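Local atomic coordinates of oxidoreductase, NAD-binding/iron-sulfur cluster-binding protein (Nitratireductor pacificus pht-3B, PDB entry 6ZXU), a protein that is a catabolic reductive dehalogenase, binding cobalamin and two [4Fe-4S] clusters, that probably removes halogen atoms from organic substrates by reduction. Residues Asn33-Asn38 with Asn635-Trp640; Pro42-Arg47 with Ile266-Arg270. All coordinates share one frame. Residue numbers count along the deposited sequence, not the author numbering.

Contact 1 (Asn33-Asn38 with Asn635-Trp640)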
loop_
_atom_site.group_PDB
_atom_site.type_symbol
_atom_site.label_atom_id
_atom_site.label_comp_id
_atom_site.label_asym_id
_atom_site.label_seq_id
_atom_site.Cartn_x
_atom_site.Cartn_y
_atom_site.Cartn_z
ATOM N N ASN A 33 13.493 -13.370 8.167
ATOM C CA ASN A 33 13.917 -12.176 8.898
ATOM C C ASN A 33 13.158 -11.986 10.214
ATOM O O ASN A 33 13.151 -10.890 10.786
ATOM C CB ASN A 33 13.777 -10.939 8.034
ATOM C CG ASN A 33 12.325 -10.647 7.652
ATOM O OD1 ASN A 33 11.367 -11.022 8.346
ATOM N ND2 ASN A 33 12.162 -9.932 6.570
ATOM N N ARG A 34 12.575 -13.057 10.734
ATOM C CA ARG A 34 11.686 -12.918 11.894
ATOM C C ARG A 34 12.396 -12.381 13.139
ATOM O O ARG A 34 11.750 -11.880 14.017
ATOM C CB ARG A 34 10.985 -14.215 12.218
ATOM C CG ARG A 34 11.886 -15.330 12.674
ATOM C CD ARG A 34 11.090 -16.524 13.163
ATOM N NE ARG A 34 10.430 -17.171 12.030
ATOM C CZ ARG A 34 10.960 -18.136 11.252
ATOM N NH1 ARG A 34 12.191 -18.631 11.464
ATOM N NH2 ARG A 34 10.243 -18.614 10.236
ATOM N N ASP A 35 13.705 -12.517 13.225
ATOM C CA ASP A 35 14.451 -11.964 14.393
ATOM C C ASP A 35 15.223 -10.709 14.133
ATOM O O ASP A 35 16.039 -10.311 14.917
ATOM C CB ASP A 35 15.360 -13.023 14.937
ATOM C CG ASP A 35 14.550 -14.196 15.495
ATOM O OD1 ASP A 35 13.574 -13.946 16.233
ATOM O OD2 ASP A 35 14.855 -15.367 15.159
ATOM N N ARG A 36 14.929 -10.074 12.997
ATOM C CA ARG A 36 15.620 -8.881 12.590
ATOM C C ARG A 36 14.706 -7.677 12.823
ATOM O O ARG A 36 13.649 -7.566 12.210
ATOM C CB ARG A 36 16.012 -8.989 11.151
ATOM C CG ARG A 36 16.699 -7.766 10.594
ATOM C CD ARG A 36 17.200 -8.056 9.213
ATOM N NE ARG A 36 17.966 -6.970 8.601
ATOM C CZ ARG A 36 19.257 -6.819 8.765
ATOM N NH1 ARG A 36 19.916 -7.672 9.491
ATOM N NH2 ARG A 36 19.907 -5.915 8.094
ATOM N N PRO A 37 15.121 -6.730 13.687
ATOM C CA PRO A 37 14.318 -5.520 13.873
ATOM C C PRO A 37 14.231 -4.662 12.649
ATOM O O PRO A 37 15.159 -4.604 11.851
ATOM C CB PRO A 37 15.003 -4.805 15.032
ATOM C CG PRO A 37 16.319 -5.394 15.181
ATOM C CD PRO A 37 16.318 -6.758 14.550
ATOM N N ASN A 38 13.102 -3.971 12.497
ATOM C CA ASN A 38 12.841 -3.225 11.282
ATOM C C ASN A 38 13.811 -2.110 11.002
ATOM O O ASN A 38 13.999 -1.735 9.861
ATOM C CB ASN A 38 11.446 -2.662 11.289
ATOM C CG ASN A 38 10.398 -3.702 11.119
ATOM O OD1 ASN A 38 10.113 -4.478 12.037
ATOM N ND2 ASN A 38 9.701 -3.630 10.019
ATOM N N ASN A 635 4.865 -10.793 16.838
ATOM C CA ASN A 635 6.303 -10.879 16.886
ATOM C C ASN A 635 6.869 -9.569 17.467
ATOM O O ASN A 635 6.982 -8.580 16.802
ATOM C CB ASN A 635 6.848 -11.151 15.488
ATOM C CG ASN A 635 8.366 -11.281 15.454
ATOM O OD1 ASN A 635 9.066 -10.985 16.443
ATOM N ND2 ASN A 635 8.902 -11.673 14.311
ATOM N N LEU A 636 7.254 -9.590 18.739
ATOM C CA LEU A 636 7.627 -8.378 19.470
ATOM C C LEU A 636 8.853 -7.705 18.896
ATOM O O LEU A 636 8.974 -6.474 18.963
ATOM C CB LEU A 636 7.752 -8.652 21.010
ATOM N N ILE A 637 9.701 -8.441 18.185
ATOM C CA ILE A 637 10.849 -7.800 17.528
ATOM C C ILE A 637 10.425 -6.806 16.460
ATOM O O ILE A 637 11.131 -5.876 16.182
ATOM C CB ILE A 637 11.760 -8.883 16.913
ATOM C CG1 ILE A 637 12.533 -9.532 18.060
ATOM C CG2 ILE A 637 12.829 -8.332 16.028
ATOM C CD1 ILE A 637 12.903 -10.989 17.833
ATOM N N LYS A 638 9.280 -7.050 15.834
ATOM C CA LYS A 638 8.820 -6.203 14.732
ATOM C C LYS A 638 7.987 -4.982 15.160
ATOM O O LYS A 638 7.467 -4.255 14.325
ATOM C CB LYS A 638 8.051 -7.046 13.757
ATOM C CG LYS A 638 8.789 -8.274 13.174
ATOM C CD LYS A 638 9.924 -7.831 12.297
ATOM C CE LYS A 638 10.466 -9.005 11.552
ATOM N NZ LYS A 638 11.457 -8.515 10.574
ATOM N N ARG A 639 7.792 -4.766 16.453
ATOM C CA ARG A 639 7.027 -3.658 16.938
ATOM C C ARG A 639 7.888 -2.419 17.016
ATOM O O ARG A 639 8.436 -2.087 18.067
ATOM C CB ARG A 639 6.366 -4.010 18.275
ATOM C CG ARG A 639 5.355 -2.968 18.746
ATOM C CD ARG A 639 4.471 -3.565 19.788
ATOM N NE ARG A 639 3.670 -2.589 20.496
ATOM C CZ ARG A 639 2.923 -2.933 21.557
ATOM N NH1 ARG A 639 2.890 -4.198 21.957
ATOM N NH2 ARG A 639 2.170 -2.049 22.198
ATOM N N TRP A 640 8.030 -1.716 15.901
ATOM C CA TRP A 640 8.984 -0.650 15.839
ATOM C C TRP A 640 8.382 0.722 16.124
ATOM O O TRP A 640 9.144 1.693 16.241
ATOM C CB TRP A 640 9.578 -0.579 14.418
ATOM C CG TRP A 640 8.557 -0.472 13.305
ATOM C CD1 TRP A 640 7.985 -1.545 12.616
ATOM C CD2 TRP A 640 7.984 0.718 12.730
ATOM N NE1 TRP A 640 7.080 -1.088 11.668
ATOM C CE2 TRP A 640 7.064 0.288 11.709
ATOM C CE3 TRP A 640 8.115 2.066 13.001
ATOM C CZ2 TRP A 640 6.316 1.183 10.984
ATOM C CZ3 TRP A 640 7.357 2.946 12.325
ATOM C CH2 TRP A 640 6.482 2.521 11.302
HETATM O O HOH W 1 10.997 -13.101 16.606
HETATM O O HOH W 2 11.342 -3.671 14.764
#
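A single lysine ammonium reads the carbonyls of a beta turn: Lys638 NZ donates to Asn33 O and to Arg36 O, each at 2.9 Å, with a weak third bond to Asn33 OD1 at 3.4 Å. The two carbonyls belong to the first and last residues of the type I turn Asn33-Arg36, closed by Arg36 N to Asn33 O at 3.0 Å, so Asn33 O accepts twice. In Lys638 chi1 and chi2, both m, bend the side chain before the t, t end runs to the turn, and its CD passes 3.4 Å from Asn38 OD1. Asn635 reads the same turn: its ND2 donates to Arg34 O at 2.9 Å, almost straight at 179°. The same asparagine forms an Asx turn, OD1 accepting from Ile637 N at 3.1 Å, so its amide both orders the start of the 3-10 segment 636-638 and holds the neighbouring loop. Beside these bonds Ile637 CG2 packs 4.1 Å from Pro37 CD, the CA atoms of the two residues being 5.5 Å apart. Water 2 links Asn38 N (2.9 Å) to Ile637 O (2.6 Å), and Asn38 CG lies 3.6 Å from Trp640 CD1. Trp640 NE1 bonds to Thr434 and Asn33 ND2 to Glu433, which also touches the Lys638 side chain, so helix 432-437 joins both segments. This surface contact thus fastens the N-terminal loop to the loop after helix 619-628. Because three of the four direct bonds end on main-chain carbonyls, recognition depends largely on the shape of the turn, and the ammonium is solvated by carbonyl oxygens, not paired with a carboxylate of either segment.

Contact 2 (Pro42-Arg47 with Ile266-Arg270); sequences PLALER and IDGTR
Thr269 lies with its side chain under the peptides of Pro42-Ala44: CB is 3.3 Å from Pro42 O, CG2 4.0 Å from Leu43 C, and OG1 4.0 Å from Ala44 CB, with chi1 at p. The two segments are loops, and an inverse gamma turn centred on Ala44 (phi/psi -85/59) leads the first into a 3-10 segment reaching Arg47; Arg47 N bonds to Ala44 O at 3.1 Å. Opposite it runs Ile266-Arg270, without regular structure, between helices 260-264 and 274-278. Gly268 has positive phi (98/21); a side chain there would collide with the carbonyl O of Asp267, which favours glycine. The backbones are closest at Pro42 (phi/psi -88/-8) and Thr269 (-96/173), 5.0 Å between CA atoms, and one main-chain bond joins them, Arg270 N to Pro42 O at 2.9 Å and 162°. Leu43, with chi1 m and chi2 t, places CD2 4.0 Å from Arg270 CD. The extended Arg270 side chain (chi1 to chi3 t) continues to salt bridges with Glu274 and Asp275. At the other end Arg47, chi1 m and then t, t, sends its guanidinium edge to Asp267: NH2 to OD2 is 2.9 Å, a salt bridge, supplemented by a weak NE to OD2 bond at 3.4 Å. Glu46, salt-bridged to Arg36, has chi1 p and chi2 m, bringing OE2 to 4.2 Å from Asp267 OD2. The like charges are bridged by water 3, which donates to Glu46 OE2 at 2.7 Å and to Asp267 OD2 at 2.5 Å and accepts from Arg47 NE at 3.0 Å.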
loop_
_atom_site.group_PDB
_atom_site.type_symbol
_atom_site.label_atom_id
_atom_site.label_comp_id
_atom_site.label_asym_id
_atom_site.label_seq_id
_atom_site.Cartn_x
_atom_site.Cartn_y
_atom_site.Cartn_z
ATOM N N PRO A 42 16.164 -4.003 4.910
ATOM C CA PRO A 42 16.312 -5.253 4.149
ATOM C C PRO A 42 17.708 -5.554 3.652
ATOM O O PRO A 42 17.927 -6.665 3.202
ATOM C CB PRO A 42 15.357 -5.023 3.004
ATOM C CG PRO A 42 15.431 -3.563 2.730
ATOM C CD PRO A 42 15.612 -2.912 4.076
ATOM N N LEU A 43 18.673 -4.642 3.779
ATOM C CA LEU A 43 20.016 -4.835 3.369
ATOM C C LEU A 43 20.931 -5.020 4.595
ATOM O O LEU A 43 20.666 -4.483 5.681
ATOM C CB LEU A 43 20.503 -3.619 2.507
ATOM C CG LEU A 43 19.704 -3.363 1.236
ATOM C CD1 LEU A 43 20.127 -2.018 0.680
ATOM C CD2 LEU A 43 19.956 -4.462 0.180
ATOM N N ALA A 44 22.019 -5.741 4.382
ATOM C CA ALA A 44 22.975 -6.074 5.478
ATOM C C ALA A 44 23.990 -4.922 5.671
ATOM O O ALA A 44 25.204 -5.133 5.652
ATOM C CB ALA A 44 23.711 -7.403 5.210
ATOM N N LEU A 45 23.472 -3.740 5.963
ATOM C CA LEU A 45 24.285 -2.546 6.152
ATOM C C LEU A 45 25.217 -2.677 7.379
ATOM O O LEU A 45 26.311 -2.150 7.401
ATOM C CB LEU A 45 23.410 -1.313 6.296
ATOM C CG LEU A 45 22.443 -1.007 5.138
ATOM C CD1 LEU A 45 21.666 0.284 5.391
ATOM C CD2 LEU A 45 23.144 -0.997 3.827
ATOM N N GLU A 46 24.783 -3.387 8.374
ATOM C CA GLU A 46 25.573 -3.595 9.551
ATOM C C GLU A 46 26.791 -4.475 9.336
ATOM O O GLU A 46 27.597 -4.644 10.252
ATOM C CB GLU A 46 24.690 -4.137 10.702
ATOM C CG GLU A 46 24.337 -5.638 10.609
ATOM C CD GLU A 46 23.148 -6.001 9.642
ATOM O OE1 GLU A 46 22.595 -5.101 8.934
ATOM O OE2 GLU A 46 22.809 -7.211 9.576
ATOM N N ARG A 47 26.969 -5.066 8.164
ATOM C CA ARG A 47 28.152 -5.869 7.872
ATOM C C ARG A 47 29.128 -5.144 6.976
ATOM O O ARG A 47 30.089 -5.752 6.510
ATOM C CB ARG A 47 27.697 -7.207 7.227
ATOM C CG ARG A 47 26.966 -8.084 8.214
ATOM C CD ARG A 47 26.691 -9.437 7.589
ATOM N NE ARG A 47 26.029 -10.339 8.530
ATOM C CZ ARG A 47 26.648 -11.278 9.236
ATOM N NH1 ARG A 47 27.955 -11.447 9.154
ATOM N NH2 ARG A 47 25.940 -12.060 10.056
ATOM N N ILE A 266 21.988 -14.352 5.348
ATOM C CA ILE A 266 21.802 -15.289 6.471
ATOM C C ILE A 266 20.862 -14.741 7.545
ATOM O O ILE A 266 20.154 -15.511 8.243
ATOM C CB ILE A 266 23.189 -15.726 7.037
ATOM C CG1 ILE A 266 23.028 -16.979 7.888
ATOM C CG2 ILE A 266 23.911 -14.675 7.897
ATOM C CD1 ILE A 266 22.861 -18.260 7.065
ATOM N N ASP A 267 20.904 -13.431 7.727
ATOM C CA ASP A 267 20.092 -12.791 8.764
ATOM C C ASP A 267 18.713 -12.385 8.283
ATOM O O ASP A 267 18.006 -11.667 8.945
ATOM C CB ASP A 267 20.868 -11.568 9.329
ATOM C CG ASP A 267 22.100 -11.993 10.197
ATOM O OD1 ASP A 267 22.014 -13.079 10.915
ATOM O OD2 ASP A 267 23.171 -11.315 10.110
ATOM N N GLY A 268 18.361 -12.796 7.083
ATOM C CA GLY A 268 17.055 -12.499 6.507
ATOM C C GLY A 268 17.027 -11.330 5.570
ATOM O O GLY A 268 16.015 -10.737 5.372
ATOM N N THR A 269 18.164 -10.975 5.031
ATOM C CA THR A 269 18.323 -9.828 4.221
ATOM C C THR A 269 18.215 -10.209 2.742
ATOM O O THR A 269 18.250 -11.393 2.408
ATOM C CB THR A 269 19.681 -9.137 4.575
ATOM O OG1 THR A 269 20.798 -10.047 4.530
ATOM C CG2 THR A 269 19.600 -8.529 5.955
ATOM N N ARG A 270 18.208 -9.218 1.869
ATOM C CA ARG A 270 18.109 -9.432 0.436
ATOM C C ARG A 270 19.347 -10.230 -0.099
ATOM O O ARG A 270 20.477 -9.804 0.077
ATOM C CB ARG A 270 18.041 -8.122 -0.271
ATOM C CG ARG A 270 17.820 -8.199 -1.749
ATOM C CD ARG A 270 17.832 -6.769 -2.338
ATOM N NE ARG A 270 17.785 -6.790 -3.790
ATOM C CZ ARG A 270 16.647 -6.923 -4.471
ATOM N NH1 ARG A 270 16.655 -7.033 -5.805
ATOM N NH2 ARG A 270 15.491 -6.991 -3.803
HETATM O O HOH W 3 23.167 -9.611 8.283
#

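From the N terminus the chain passes through 33-38 and then, a few residues on, 42-47, both before helix 74-85. Contact 2 closes first, when the loop between helices 260-264 and 274-278 returns to 42-47; contact 1 closes only after helix 619-628, so the smaller loop lies wholly within the larger. The N-terminal loop is therefore tied to two distant parts of the chain, with the centres of the contacts 13 Å apart. They also touch directly: Arg36 NH1 forms a salt bridge with Glu46 OE2 at 2.9 Å, Arg36 CZ lies 3.3 Å from Thr269 CG2, and Asn33 CB is 3.5 Å from Gly268 O.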